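NOL1/NOP2/sun family protein (Enterococcus faecium, PDB 3M4X) probably methylates a cytosine of ribosomal RNA, as an S-adenosylmethionine-dependent enzyme of the NOL1/NOP2/sun (RsmB/RsmF) family with a PUA-like RNA-binding domain. Local coordinates at residues A[10-15]-A[189-194]; A[54-59]-A[429-434]; A[78-83]-A[406-411]; A[173-178]-A[358-363]; A[232-235]-A[241-244]. All blocks are in the same frame, centred on the assembly; numbering follows the deposited sequence.

Interaction 1: A[10-15]-A[189-194]; sequences QQFIKK and GMFRKD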
# COMPACT_ATOMS: atom_id res chain seq x y z
N GLN A 10 -24.98 -10.23 -21.13
CA GLN A 10 -26.31 -10.81 -20.95
C GLN A 10 -26.37 -11.77 -19.77
O GLN A 10 -27.33 -11.75 -19.00
CB GLN A 10 -26.78 -11.52 -22.23
CG GLN A 10 -26.06 -11.08 -23.49
CD GLN A 10 -24.61 -11.54 -23.53
OE1 GLN A 10 -24.33 -12.74 -23.56
NE2 GLN A 10 -23.68 -10.59 -23.50
N GLN A 11 -25.35 -12.61 -19.63
CA GLN A 11 -25.34 -13.61 -18.56
C GLN A 11 -25.27 -12.98 -17.17
O GLN A 11 -25.83 -13.51 -16.21
CB GLN A 11 -24.19 -14.60 -18.76
CG GLN A 11 -24.28 -15.40 -20.05
CD GLN A 11 -25.66 -15.99 -20.26
OE1 GLN A 11 -26.30 -15.72 -21.28
NE2 GLN A 11 -26.11 -16.80 -19.31
N PHE A 12 -24.57 -11.86 -17.10
CA PHE A 12 -24.43 -11.06 -15.88
C PHE A 12 -25.77 -10.42 -15.51
O PHE A 12 -26.19 -10.47 -14.35
CB PHE A 12 -23.37 -9.99 -16.13
CG PHE A 12 -23.23 -8.99 -15.02
CD1 PHE A 12 -22.41 -9.25 -13.93
CD2 PHE A 12 -23.90 -7.78 -15.06
CE1 PHE A 12 -22.27 -8.33 -12.91
CE2 PHE A 12 -23.77 -6.86 -14.04
CZ PHE A 12 -22.95 -7.13 -12.96
N ILE A 13 -26.42 -9.82 -16.50
CA ILE A 13 -27.74 -9.23 -16.34
C ILE A 13 -28.78 -10.22 -15.80
O ILE A 13 -29.53 -9.90 -14.88
CB ILE A 13 -28.21 -8.60 -17.68
CG1 ILE A 13 -27.32 -7.41 -18.04
CG2 ILE A 13 -29.67 -8.16 -17.61
CD1 ILE A 13 -27.68 -6.73 -19.33
N LYS A 14 -28.81 -11.43 -16.35
CA LYS A 14 -29.71 -12.47 -15.85
C LYS A 14 -29.35 -12.88 -14.41
O LYS A 14 -30.23 -12.99 -13.54
CB LYS A 14 -29.67 -13.72 -16.75
CG LYS A 14 -29.88 -13.46 -18.24
CD LYS A 14 -30.10 -14.79 -18.99
CE LYS A 14 -29.40 -14.82 -20.36
NZ LYS A 14 -29.80 -13.73 -21.30
N LYS A 15 -28.07 -13.10 -14.16
CA LYS A 15 -27.63 -13.55 -12.84
C LYS A 15 -28.13 -12.58 -11.78
O LYS A 15 -28.77 -12.98 -10.81
CB LYS A 15 -26.10 -13.67 -12.80
CG LYS A 15 -25.51 -14.23 -11.49
CD LYS A 15 -24.04 -14.59 -11.69
CE LYS A 15 -23.45 -15.29 -10.47
NZ LYS A 15 -23.37 -14.39 -9.29
N GLY A 189 -16.81 -5.20 -10.06
CA GLY A 189 -16.72 -3.88 -9.47
C GLY A 189 -15.83 -2.98 -10.29
O GLY A 189 -15.70 -1.79 -10.01
N MSE A 190 -15.21 -3.56 -11.33
CA MSE A 190 -14.34 -2.80 -12.22
C MSE A 190 -15.00 -2.50 -13.57
O MSE A 190 -14.37 -1.92 -14.46
CB MSE A 190 -13.01 -3.53 -12.44
CG MSE A 190 -12.13 -3.68 -11.19
SE MSE A 190 -11.58 -1.96 -10.40
CE MSE A 190 -12.80 -1.93 -8.87
N PHE A 191 -16.26 -2.90 -13.73
CA PHE A 191 -16.98 -2.69 -14.99
C PHE A 191 -17.03 -1.22 -15.47
O PHE A 191 -16.73 -0.93 -16.63
CB PHE A 191 -18.41 -3.25 -14.90
CG PHE A 191 -18.49 -4.73 -15.07
CD1 PHE A 191 -17.34 -5.50 -15.19
CD2 PHE A 191 -19.72 -5.37 -15.09
CE1 PHE A 191 -17.42 -6.88 -15.34
CE2 PHE A 191 -19.80 -6.74 -15.25
CZ PHE A 191 -18.65 -7.50 -15.37
N ARG A 192 -17.42 -0.30 -14.57
CA ARG A 192 -17.45 1.12 -14.89
C ARG A 192 -16.06 1.65 -15.23
O ARG A 192 -15.89 2.40 -16.19
CB ARG A 192 -18.00 1.93 -13.71
CG ARG A 192 -19.50 1.84 -13.50
CD ARG A 192 -20.07 3.15 -12.94
NE ARG A 192 -19.65 3.44 -11.56
CZ ARG A 192 -20.49 3.81 -10.59
NH1 ARG A 192 -21.79 3.93 -10.86
NH2 ARG A 192 -20.05 4.05 -9.37
N LYS A 193 -15.08 1.25 -14.43
CA LYS A 193 -13.73 1.80 -14.51
C LYS A 193 -12.92 1.21 -15.67
O LYS A 193 -12.30 1.95 -16.43
CB LYS A 193 -12.99 1.59 -13.18
CG LYS A 193 -11.89 2.61 -12.90
CD LYS A 193 -11.16 2.31 -11.59
CE LYS A 193 -10.21 3.44 -11.19
NZ LYS A 193 -9.30 3.07 -10.08
N ASP A 194 -12.93 -0.11 -15.80
CA ASP A 194 -12.16 -0.75 -16.86
C ASP A 194 -13.02 -1.57 -17.82
O ASP A 194 -13.42 -2.68 -17.50
CB ASP A 194 -11.07 -1.63 -16.25
CG ASP A 194 -10.20 -2.28 -17.31
OD1 ASP A 194 -10.38 -1.96 -18.50
OD2 ASP A 194 -9.35 -3.11 -16.94
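F12 and F191 meet ring to ring, and no hydrogen bond crosses between 10-15 and 189-194. The aromatic pair is edge-to-face, with F191 giving the edge and F12 the face. The ring centroids are 5.1 Å apart and the planes stand at 60°, so the T shape is tilted. CE2 of F191 does the touching. It sits 3.7 Å above the F12 plane, over the ring centre, and its closest single atom is F12 CE1 at 3.8 Å. F12 sends its CG anti to the backbone N (chi1 174°), which carries the ring off helix 10-20 toward the loop. The F191 ring comes from the opposite direction, with CG anti to its own carbonyl carbon (chi1 -79°).

The apolar contacts continue on both sides. F12 also packs on F27, F28 and L31 of helix 24-33. F191 meets W201 edge-to-face and rests on A197 and I198.

Polar bonds hold the flank. R192 forms a salt bridge with E293 and a hydrogen bond to A30 O.

This is a buried aromatic cluster at a domain junction. It joins the first helix of the RsmF-type N-terminal region to the loop that follows strand 176-182 in the methyltransferase domain.

Interaction 2: A[54-59]-A[429-434]; sequences QTYHSE and VLDKIP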
# COMPACT_ATOMS: atom_id res chain seq x y z
N GLN A 54 -3.62 20.68 2.07
CA GLN A 54 -4.64 21.71 2.17
C GLN A 54 -4.17 22.97 1.46
O GLN A 54 -4.96 23.68 0.82
CB GLN A 54 -4.97 22.00 3.63
CG GLN A 54 -5.92 20.95 4.26
CD GLN A 54 -6.03 21.08 5.77
OE1 GLN A 54 -5.18 21.70 6.42
NE2 GLN A 54 -7.08 20.51 6.34
N THR A 55 -2.88 23.22 1.55
CA THR A 55 -2.27 24.42 0.99
C THR A 55 -2.07 24.34 -0.52
O THR A 55 -2.52 25.23 -1.24
CB THR A 55 -0.95 24.69 1.68
OG1 THR A 55 -1.19 24.85 3.08
CG2 THR A 55 -0.31 25.96 1.13
N TYR A 56 -1.44 23.27 -1.00
CA TYR A 56 -1.05 23.17 -2.41
C TYR A 56 -1.99 22.37 -3.31
O TYR A 56 -1.86 22.40 -4.54
CB TYR A 56 0.38 22.68 -2.51
CG TYR A 56 1.31 23.64 -1.80
CD1 TYR A 56 1.88 23.30 -0.58
CD2 TYR A 56 1.54 24.92 -2.31
CE1 TYR A 56 2.71 24.18 0.09
CE2 TYR A 56 2.37 25.83 -1.64
CZ TYR A 56 2.95 25.45 -0.44
OH TYR A 56 3.77 26.31 0.24
N HIS A 57 -2.94 21.67 -2.70
CA HIS A 57 -4.02 21.04 -3.44
C HIS A 57 -5.27 21.92 -3.29
O HIS A 57 -5.68 22.59 -4.23
CB HIS A 57 -4.28 19.62 -2.92
CG HIS A 57 -4.94 18.72 -3.93
ND1 HIS A 57 -6.18 18.98 -4.46
CD2 HIS A 57 -4.53 17.55 -4.48
CE1 HIS A 57 -6.50 18.02 -5.32
NE2 HIS A 57 -5.52 17.14 -5.34
N SER A 58 -5.85 21.92 -2.08
CA SER A 58 -7.10 22.62 -1.78
C SER A 58 -7.58 22.40 -0.33
O SER A 58 -7.54 21.28 0.19
CB SER A 58 -8.21 22.18 -2.76
OG SER A 58 -9.45 22.80 -2.45
N GLU A 59 -8.05 23.48 0.30
CA GLU A 59 -8.66 23.39 1.63
C GLU A 59 -10.18 23.25 1.50
O GLU A 59 -10.93 23.35 2.47
CB GLU A 59 -8.32 24.61 2.48
CG GLU A 59 -6.84 24.92 2.53
CD GLU A 59 -6.47 25.91 3.62
OE1 GLU A 59 -7.40 26.53 4.18
OE2 GLU A 59 -5.26 26.05 3.92
N VAL A 429 14.05 20.95 0.52
CA VAL A 429 12.73 21.06 1.14
C VAL A 429 11.91 22.17 0.49
O VAL A 429 12.34 23.32 0.44
CB VAL A 429 12.83 21.31 2.67
CG1 VAL A 429 11.46 21.51 3.27
CG2 VAL A 429 13.54 20.15 3.36
N LEU A 430 10.73 21.81 -0.01
CA LEU A 430 9.79 22.76 -0.60
C LEU A 430 8.73 23.10 0.43
O LEU A 430 7.86 22.29 0.75
CB LEU A 430 9.14 22.16 -1.86
CG LEU A 430 8.17 22.97 -2.72
CD1 LEU A 430 8.78 24.29 -3.20
CD2 LEU A 430 7.75 22.12 -3.91
N ASP A 431 8.81 24.32 0.96
CA ASP A 431 7.96 24.74 2.07
C ASP A 431 8.26 23.84 3.26
O ASP A 431 9.19 24.12 4.02
CB ASP A 431 6.47 24.71 1.69
CG ASP A 431 5.58 25.38 2.74
OD1 ASP A 431 5.99 25.49 3.92
OD2 ASP A 431 4.46 25.81 2.39
N LYS A 432 7.50 22.75 3.40
CA LYS A 432 7.77 21.78 4.45
C LYS A 432 7.95 20.36 3.89
O LYS A 432 8.08 19.39 4.64
CB LYS A 432 6.66 21.80 5.50
CG LYS A 432 6.71 23.00 6.44
CD LYS A 432 5.65 22.88 7.51
CE LYS A 432 5.52 24.17 8.30
NZ LYS A 432 4.45 24.10 9.33
N ILE A 433 7.97 20.26 2.57
CA ILE A 433 8.03 18.97 1.90
C ILE A 433 9.45 18.59 1.51
O ILE A 433 10.06 19.27 0.68
CB ILE A 433 7.22 18.98 0.61
CG1 ILE A 433 5.80 19.48 0.86
CG2 ILE A 433 7.21 17.59 -0.02
CD1 ILE A 433 5.06 19.79 -0.43
N PRO A 434 9.96 17.49 2.08
CA PRO A 434 11.27 16.95 1.66
C PRO A 434 11.12 16.31 0.29
O PRO A 434 10.33 15.37 0.13
CB PRO A 434 11.58 15.88 2.72
CG PRO A 434 10.72 16.24 3.90
CD PRO A 434 9.44 16.78 3.26
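Y56 and D431 make the one close side-chain contact between the end of helix 49-56 and a hairpin turn. Just before it, T55 lays CG2 over the centre of the Y56 ring, 3.5 Å above the plane. T55 OG1 bonds back to D51 O. Y56 then points its phenol at D431. OH is modelled 2.3 Å from D431 OD2 as a hydrogen bond, but that length is very short and its exact value is doubtful. OD2 lies at the ring edge, in the plane of the ring. The carboxylate plane is turned 83° from the ring. D431 has CG anti to its N (chi1 -170°), which swings the carboxylate out from the turn toward the helix. After Y56 the chain leaves the helix. H57 stacks on F40 and gives NE2 to T74 O.

Across the contact, L430 and I433 bond each other's backbones both ways, closing a type II' turn. This is a two-residue beta hairpin of the PUA-like domain, set against the N-terminal domain.

Interaction 3: A[78-83]-A[406-411]; sequences KSFLHQ and KEWQSY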
# COMPACT_ATOMS: atom_id res chain seq x y z
N LYS A 78 2.24 14.76 -11.94
CA LYS A 78 3.49 15.42 -12.30
C LYS A 78 3.79 16.59 -11.38
O LYS A 78 4.74 17.33 -11.63
CB LYS A 78 3.45 15.93 -13.74
CG LYS A 78 3.06 14.89 -14.78
CD LYS A 78 4.29 14.30 -15.46
CE LYS A 78 4.06 14.14 -16.96
NZ LYS A 78 2.90 13.27 -17.28
N SER A 79 3.00 16.80 -10.34
CA SER A 79 3.39 17.86 -9.40
C SER A 79 4.07 17.32 -8.15
O SER A 79 4.31 16.11 -8.03
CB SER A 79 2.23 18.78 -9.04
OG SER A 79 2.72 20.07 -8.69
N PHE A 80 4.38 18.23 -7.22
CA PHE A 80 5.29 17.91 -6.13
C PHE A 80 4.64 17.18 -4.96
O PHE A 80 5.32 16.40 -4.28
CB PHE A 80 6.05 19.16 -5.65
CG PHE A 80 5.16 20.29 -5.28
CD1 PHE A 80 4.56 20.34 -4.03
CD2 PHE A 80 4.92 21.31 -6.17
CE1 PHE A 80 3.73 21.38 -3.68
CE2 PHE A 80 4.08 22.37 -5.83
CZ PHE A 80 3.49 22.41 -4.58
N LEU A 81 3.34 17.42 -4.71
CA LEU A 81 2.67 16.68 -3.64
C LEU A 81 2.66 15.18 -3.96
O LEU A 81 2.79 14.34 -3.08
CB LEU A 81 1.24 17.17 -3.41
CG LEU A 81 1.03 18.59 -2.86
CD1 LEU A 81 -0.46 18.97 -2.88
CD2 LEU A 81 1.61 18.76 -1.47
N HIS A 82 2.50 14.86 -5.24
CA HIS A 82 2.53 13.47 -5.64
C HIS A 82 3.94 12.90 -5.67
O HIS A 82 4.16 11.80 -5.17
CB HIS A 82 1.88 13.24 -7.01
CG HIS A 82 2.05 11.84 -7.51
ND1 HIS A 82 3.15 11.44 -8.23
CD2 HIS A 82 1.28 10.74 -7.34
CE1 HIS A 82 3.05 10.15 -8.50
NE2 HIS A 82 1.92 9.70 -7.98
N GLN A 83 4.87 13.63 -6.27
CA GLN A 83 6.27 13.20 -6.35
C GLN A 83 6.85 12.86 -4.98
O GLN A 83 7.54 11.85 -4.82
CB GLN A 83 7.14 14.26 -7.04
CG GLN A 83 8.66 14.04 -6.91
CD GLN A 83 9.27 14.77 -5.70
OE1 GLN A 83 8.91 15.91 -5.41
NE2 GLN A 83 10.21 14.10 -5.00
N LYS A 406 10.08 26.66 -8.80
CA LYS A 406 10.90 26.69 -10.01
C LYS A 406 12.13 25.82 -9.87
O LYS A 406 12.48 25.07 -10.79
CB LYS A 406 11.32 28.12 -10.34
CG LYS A 406 10.47 28.77 -11.40
CD LYS A 406 11.13 30.04 -11.92
CE LYS A 406 10.20 30.75 -12.89
NZ LYS A 406 8.85 30.86 -12.29
N GLU A 407 12.80 25.93 -8.73
CA GLU A 407 13.92 25.05 -8.43
C GLU A 407 13.46 23.60 -8.33
O GLU A 407 14.16 22.68 -8.80
CB GLU A 407 14.66 25.52 -7.17
CG GLU A 407 15.61 26.67 -7.44
CD GLU A 407 16.03 27.42 -6.19
OE1 GLU A 407 15.51 27.11 -5.10
OE2 GLU A 407 16.88 28.32 -6.31
N TRP A 408 12.29 23.38 -7.75
CA TRP A 408 11.71 22.03 -7.78
C TRP A 408 11.57 21.52 -9.23
O TRP A 408 11.98 20.40 -9.54
CB TRP A 408 10.36 21.97 -7.04
CG TRP A 408 9.72 20.60 -7.14
CD1 TRP A 408 9.95 19.53 -6.33
CD2 TRP A 408 8.78 20.17 -8.13
NE1 TRP A 408 9.20 18.45 -6.76
CE2 TRP A 408 8.48 18.82 -7.85
CE3 TRP A 408 8.16 20.79 -9.22
CZ2 TRP A 408 7.58 18.08 -8.63
CZ3 TRP A 408 7.27 20.05 -9.99
CH2 TRP A 408 6.99 18.71 -9.68
N GLN A 409 11.02 22.36 -10.11
CA GLN A 409 10.93 22.02 -11.53
C GLN A 409 12.28 21.58 -12.10
O GLN A 409 12.38 20.51 -12.71
CB GLN A 409 10.40 23.20 -12.34
CG GLN A 409 9.00 23.03 -12.89
CD GLN A 409 7.97 23.89 -12.17
OE1 GLN A 409 8.33 24.81 -11.43
NE2 GLN A 409 6.69 23.60 -12.39
N SER A 410 13.30 22.41 -11.91
CA SER A 410 14.65 22.12 -12.41
C SER A 410 15.19 20.84 -11.81
O SER A 410 15.80 20.03 -12.51
CB SER A 410 15.60 23.27 -12.07
OG SER A 410 15.03 24.52 -12.43
N TYR A 411 14.96 20.67 -10.52
CA TYR A 411 15.43 19.49 -9.80
C TYR A 411 14.82 18.20 -10.36
O TYR A 411 15.55 17.26 -10.68
CB TYR A 411 15.17 19.63 -8.30
CG TYR A 411 15.62 18.44 -7.48
CD1 TYR A 411 16.97 18.18 -7.28
CD2 TYR A 411 14.69 17.56 -6.93
CE1 TYR A 411 17.38 17.08 -6.54
CE2 TYR A 411 15.08 16.47 -6.19
CZ TYR A 411 16.42 16.23 -5.99
OH TYR A 411 16.82 15.13 -5.25
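This is a domain-to-domain contact in which W408 of helix 405-413 lays its indole against the short helix 80-83 and the residues before it. It joins the PUA-like region to the N-terminal region. F80 covers one face of the indole. Its CB lies 3.3 Å from W408 CE2, and it makes a CH-pi contact with the five-membered ring, 3.6 Å from CB to the centroid. CG of F80 sits between the backbone N and the carbonyl carbon (chi1 54°), which leads the ring away while CB stays on the indole. The F80 ring still turns its edge to the face of the six-membered ring, with planes at 77°.

The indole rim is used as well. NE1 of W408 donates to Q83 OE1 at 2.9 Å, nearly straight at 170°. The acceptor lies in the indole plane, but the N-H comes from above the plane of the Q83 carbonyl. Q83 NE2 bonds to Y386 OH and V435 O, which fixes the amide with OE1 toward the indole. K78 O lies at the far edge, 3.3 Å from W408 CH2.

Strands 426-430 and 433-441 supply the neighbouring side chains. L430 and V435 touch W408, and I433 touches F80.

Interaction 4: A[173-178]-A[358-363]; sequences SGFFDR and LAPSLD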
# COMPACT_ATOMS: atom_id res chain seq x y z
N SER A 173 5.21 -19.07 8.43
CA SER A 173 4.24 -19.90 9.13
C SER A 173 4.01 -19.37 10.56
O SER A 173 4.97 -19.19 11.31
CB SER A 173 4.71 -21.36 9.16
OG SER A 173 3.69 -22.21 9.65
N GLY A 174 2.75 -19.12 10.90
CA GLY A 174 2.37 -18.57 12.20
C GLY A 174 2.97 -17.22 12.60
O GLY A 174 3.02 -16.88 13.80
N PHE A 175 3.40 -16.44 11.62
CA PHE A 175 4.22 -15.24 11.88
C PHE A 175 3.44 -13.93 12.14
O PHE A 175 3.80 -13.16 13.03
CB PHE A 175 5.21 -15.06 10.72
CG PHE A 175 6.11 -13.85 10.83
CD1 PHE A 175 7.26 -13.89 11.61
CD2 PHE A 175 5.84 -12.70 10.11
CE1 PHE A 175 8.09 -12.78 11.69
CE2 PHE A 175 6.67 -11.60 10.18
CZ PHE A 175 7.79 -11.64 10.97
N PHE A 176 2.37 -13.70 11.39
CA PHE A 176 1.71 -12.40 11.34
C PHE A 176 0.57 -12.17 12.33
O PHE A 176 -0.25 -13.05 12.59
CB PHE A 176 1.16 -12.14 9.93
CG PHE A 176 2.22 -12.03 8.88
CD1 PHE A 176 2.48 -13.08 8.03
CD2 PHE A 176 2.99 -10.88 8.78
CE1 PHE A 176 3.49 -12.98 7.06
CE2 PHE A 176 3.98 -10.76 7.81
CZ PHE A 176 4.23 -11.81 6.95
N ASP A 177 0.51 -10.95 12.83
CA ASP A 177 -0.67 -10.48 13.56
C ASP A 177 -1.86 -10.25 12.65
O ASP A 177 -3.00 -10.31 13.08
CB ASP A 177 -0.36 -9.15 14.25
CG ASP A 177 0.66 -9.29 15.33
OD1 ASP A 177 0.31 -9.87 16.37
OD2 ASP A 177 1.81 -8.82 15.14
N ARG A 178 -1.59 -9.96 11.39
CA ARG A 178 -2.63 -9.39 10.56
C ARG A 178 -2.29 -9.64 9.11
O ARG A 178 -1.16 -9.42 8.68
CB ARG A 178 -2.69 -7.89 10.83
CG ARG A 178 -3.89 -7.13 10.29
CD ARG A 178 -4.09 -5.89 11.19
NE ARG A 178 -5.41 -5.94 11.78
CZ ARG A 178 -5.66 -6.14 13.06
NH1 ARG A 178 -4.69 -6.30 13.93
NH2 ARG A 178 -6.91 -6.18 13.47
N LEU A 358 12.28 -7.11 13.33
CA LEU A 358 11.23 -8.12 13.24
C LEU A 358 11.38 -9.01 12.02
O LEU A 358 10.77 -10.07 11.95
CB LEU A 358 9.86 -7.45 13.17
CG LEU A 358 9.12 -7.08 14.45
CD1 LEU A 358 9.05 -8.29 15.36
CD2 LEU A 358 9.82 -5.92 15.13
N ALA A 359 12.14 -8.56 11.03
CA ALA A 359 12.31 -9.37 9.84
C ALA A 359 12.93 -10.71 10.21
O ALA A 359 13.90 -10.76 10.97
CB ALA A 359 13.18 -8.65 8.81
N PRO A 360 12.37 -11.81 9.69
CA PRO A 360 13.02 -13.11 9.88
C PRO A 360 14.21 -13.16 8.94
O PRO A 360 14.54 -12.15 8.31
CB PRO A 360 11.96 -14.11 9.38
CG PRO A 360 10.72 -13.32 9.16
CD PRO A 360 11.16 -11.92 8.87
N SER A 361 14.84 -14.31 8.81
CA SER A 361 15.86 -14.44 7.80
C SER A 361 15.20 -14.40 6.43
O SER A 361 14.18 -15.05 6.20
CB SER A 361 16.65 -15.74 7.95
OG SER A 361 17.61 -15.84 6.92
N LEU A 362 15.78 -13.64 5.52
CA LEU A 362 15.21 -13.50 4.19
C LEU A 362 15.89 -14.38 3.15
O LEU A 362 15.54 -14.34 1.97
CB LEU A 362 15.25 -12.04 3.76
CG LEU A 362 14.55 -11.06 4.71
CD1 LEU A 362 14.59 -9.67 4.11
CD2 LEU A 362 13.11 -11.50 4.97
N ASP A 363 16.86 -15.18 3.59
CA ASP A 363 17.52 -16.12 2.69
C ASP A 363 16.47 -17.00 2.00
O ASP A 363 15.62 -17.60 2.66
CB ASP A 363 18.54 -16.99 3.44
CG ASP A 363 19.67 -16.16 4.05
OD1 ASP A 363 20.07 -15.14 3.44
OD2 ASP A 363 20.17 -16.53 5.13
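CG of F175 is anti to the backbone N (chi1 179°), and this torsion extends the ring toward P360 and L358. F175 lies in the turn between helix 165-172 and strand 176-182, a central strand of the Rossmann-type methyltransferase sheet. The partner loop joins strands 351-355 and 367-370 of the first C-terminal region. The contact therefore ties the start of this central strand to the loop of the next region of the chain.

The CG corner of P360 packs against the CE1-CZ end of the F175 ring. CG of P360 is 3.7 Å from F175 CE1, and P360 CD is 4.0 Å from F175 CZ. No hydrogen bond joins the segments.

The F175 ring is held within its own domain too. K108 makes a cation-pi contact with it, and F172 meets it edge-to-face. CD2 of F175 sits over the centre of the F176 ring, 3.4 Å above its plane. L358 and F175 both touch L132 of strand 132-136.

The carbonyl of L358 approaches the edge of the F175 ring in the ring plane, with L358 O 3.5 Å from F175 CZ and 3.8 Å from F175 CE1.

Interaction 5: A[232-235]-A[241-244]; sequences YSTC and ENEE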
# COMPACT_ATOMS: atom_id res chain seq x y z
N TYR A 232 -10.29 -10.14 4.35
CA TYR A 232 -10.51 -10.61 2.98
C TYR A 232 -11.35 -9.63 2.18
O TYR A 232 -12.36 -9.12 2.67
CB TYR A 232 -11.22 -11.96 2.98
CG TYR A 232 -11.62 -12.47 1.60
CD1 TYR A 232 -10.67 -13.01 0.75
CD2 TYR A 232 -12.94 -12.43 1.16
CE1 TYR A 232 -11.01 -13.50 -0.50
CE2 TYR A 232 -13.31 -12.92 -0.10
CZ TYR A 232 -12.33 -13.46 -0.92
OH TYR A 232 -12.65 -13.96 -2.17
N SER A 233 -10.95 -9.37 0.95
CA SER A 233 -11.67 -8.40 0.14
C SER A 233 -11.64 -8.73 -1.33
O SER A 233 -10.77 -9.47 -1.82
CB SER A 233 -11.11 -7.00 0.34
OG SER A 233 -9.96 -6.82 -0.47
N THR A 234 -12.57 -8.12 -2.04
CA THR A 234 -12.78 -8.44 -3.42
C THR A 234 -13.40 -7.22 -4.10
O THR A 234 -14.07 -6.42 -3.44
CB THR A 234 -13.68 -9.69 -3.48
OG1 THR A 234 -12.96 -10.78 -4.07
CG2 THR A 234 -14.96 -9.40 -4.21
N CYS A 235 -13.16 -7.04 -5.39
CA CYS A 235 -13.83 -5.97 -6.12
C CYS A 235 -14.87 -6.55 -7.08
O CYS A 235 -14.96 -6.16 -8.24
CB CYS A 235 -12.83 -5.06 -6.85
SG CYS A 235 -11.79 -5.89 -8.07
N GLU A 241 -17.71 -15.49 -4.70
CA GLU A 241 -16.40 -14.98 -4.29
C GLU A 241 -16.41 -14.22 -2.96
O GLU A 241 -15.36 -13.87 -2.44
CB GLU A 241 -15.82 -14.09 -5.38
CG GLU A 241 -15.60 -14.83 -6.67
CD GLU A 241 -15.38 -13.90 -7.82
OE1 GLU A 241 -16.34 -13.66 -8.58
OE2 GLU A 241 -14.24 -13.40 -7.95
N ASN A 242 -17.60 -13.98 -2.43
CA ASN A 242 -17.76 -13.21 -1.22
C ASN A 242 -18.34 -14.04 -0.07
O ASN A 242 -17.58 -14.68 0.67
CB ASN A 242 -18.64 -11.98 -1.49
CG ASN A 242 -18.06 -11.06 -2.57
OD1 ASN A 242 -18.78 -10.24 -3.15
ND2 ASN A 242 -16.77 -11.21 -2.85
N GLU A 243 -19.65 -14.04 0.09
CA GLU A 243 -20.28 -14.79 1.19
C GLU A 243 -19.93 -16.28 1.18
O GLU A 243 -19.87 -16.91 2.23
CB GLU A 243 -21.80 -14.64 1.20
CG GLU A 243 -22.33 -13.26 1.57
CD GLU A 243 -22.43 -12.32 0.37
OE1 GLU A 243 -21.97 -12.71 -0.72
OE2 GLU A 243 -22.97 -11.20 0.52
N GLU A 244 -19.74 -16.86 -0.00
CA GLU A 244 -19.48 -18.30 -0.06
C GLU A 244 -18.04 -18.59 0.36
O GLU A 244 -17.79 -19.60 1.01
CB GLU A 244 -19.81 -18.90 -1.44
CG GLU A 244 -21.32 -18.95 -1.72
CD GLU A 244 -21.66 -19.64 -3.05
OE1 GLU A 244 -20.85 -20.47 -3.52
OE2 GLU A 244 -22.73 -19.35 -3.62
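Y232 OH donates to E241 O at 2.7 Å and links the strand to the residue before the N-cap. The hydroxyl lies in the plane of the carbonyl, at a C=O...O angle of 152°. E241 O in turn lies in the plane of the tyrosine ring, at its edge, and is 3.3 Å from Y232 CE2. CG of Y232 is anti to the backbone N (chi1 174°), which takes the phenol off strand 228-234 toward the start of helix 243-252. Its ring also packs on I245 and I246 of that helix.

The strand belongs to the Rossmann-type sheet, and the sequence Y-S-T-C matches motif VI of RNA cytosine-5 methyltransferases. In relatives the cysteine of this motif is the nucleophile. C235 and S233 direct CB away from 241-244, while Y232 and T234 direct it toward them. T234 faces the N242 side chain, but the modelled approach is too tight to interpret.

The E241 side chain turns to another partner, with OE1 bonding to S186 OG. N242 occupies the N-cap position of helix 243-252, but its side chain makes no capping bond.

In the fold
The contacts form two touching pairs and one separate site. Interactions 2 and 3 have centres 11 Å apart and together join the N-terminal and PUA-like regions. L430 CD2 and F80 CG pack at 3.5 Å between them. Interactions 1 and 5 lie 16 Å apart by centres. They meet where G189 N probably bonds to C235 O, at 2.8 Å, so the loop of interaction 1 adjoins the probable active-site motif in 232-235. Interaction 4 is 26 Å from interaction 5 between centres, and both reach neighbouring strands of one sheet. Interactions 2 and 3 lie across the chain's centre from interactions 4 and 5, with centres 37 to 40 Å apart.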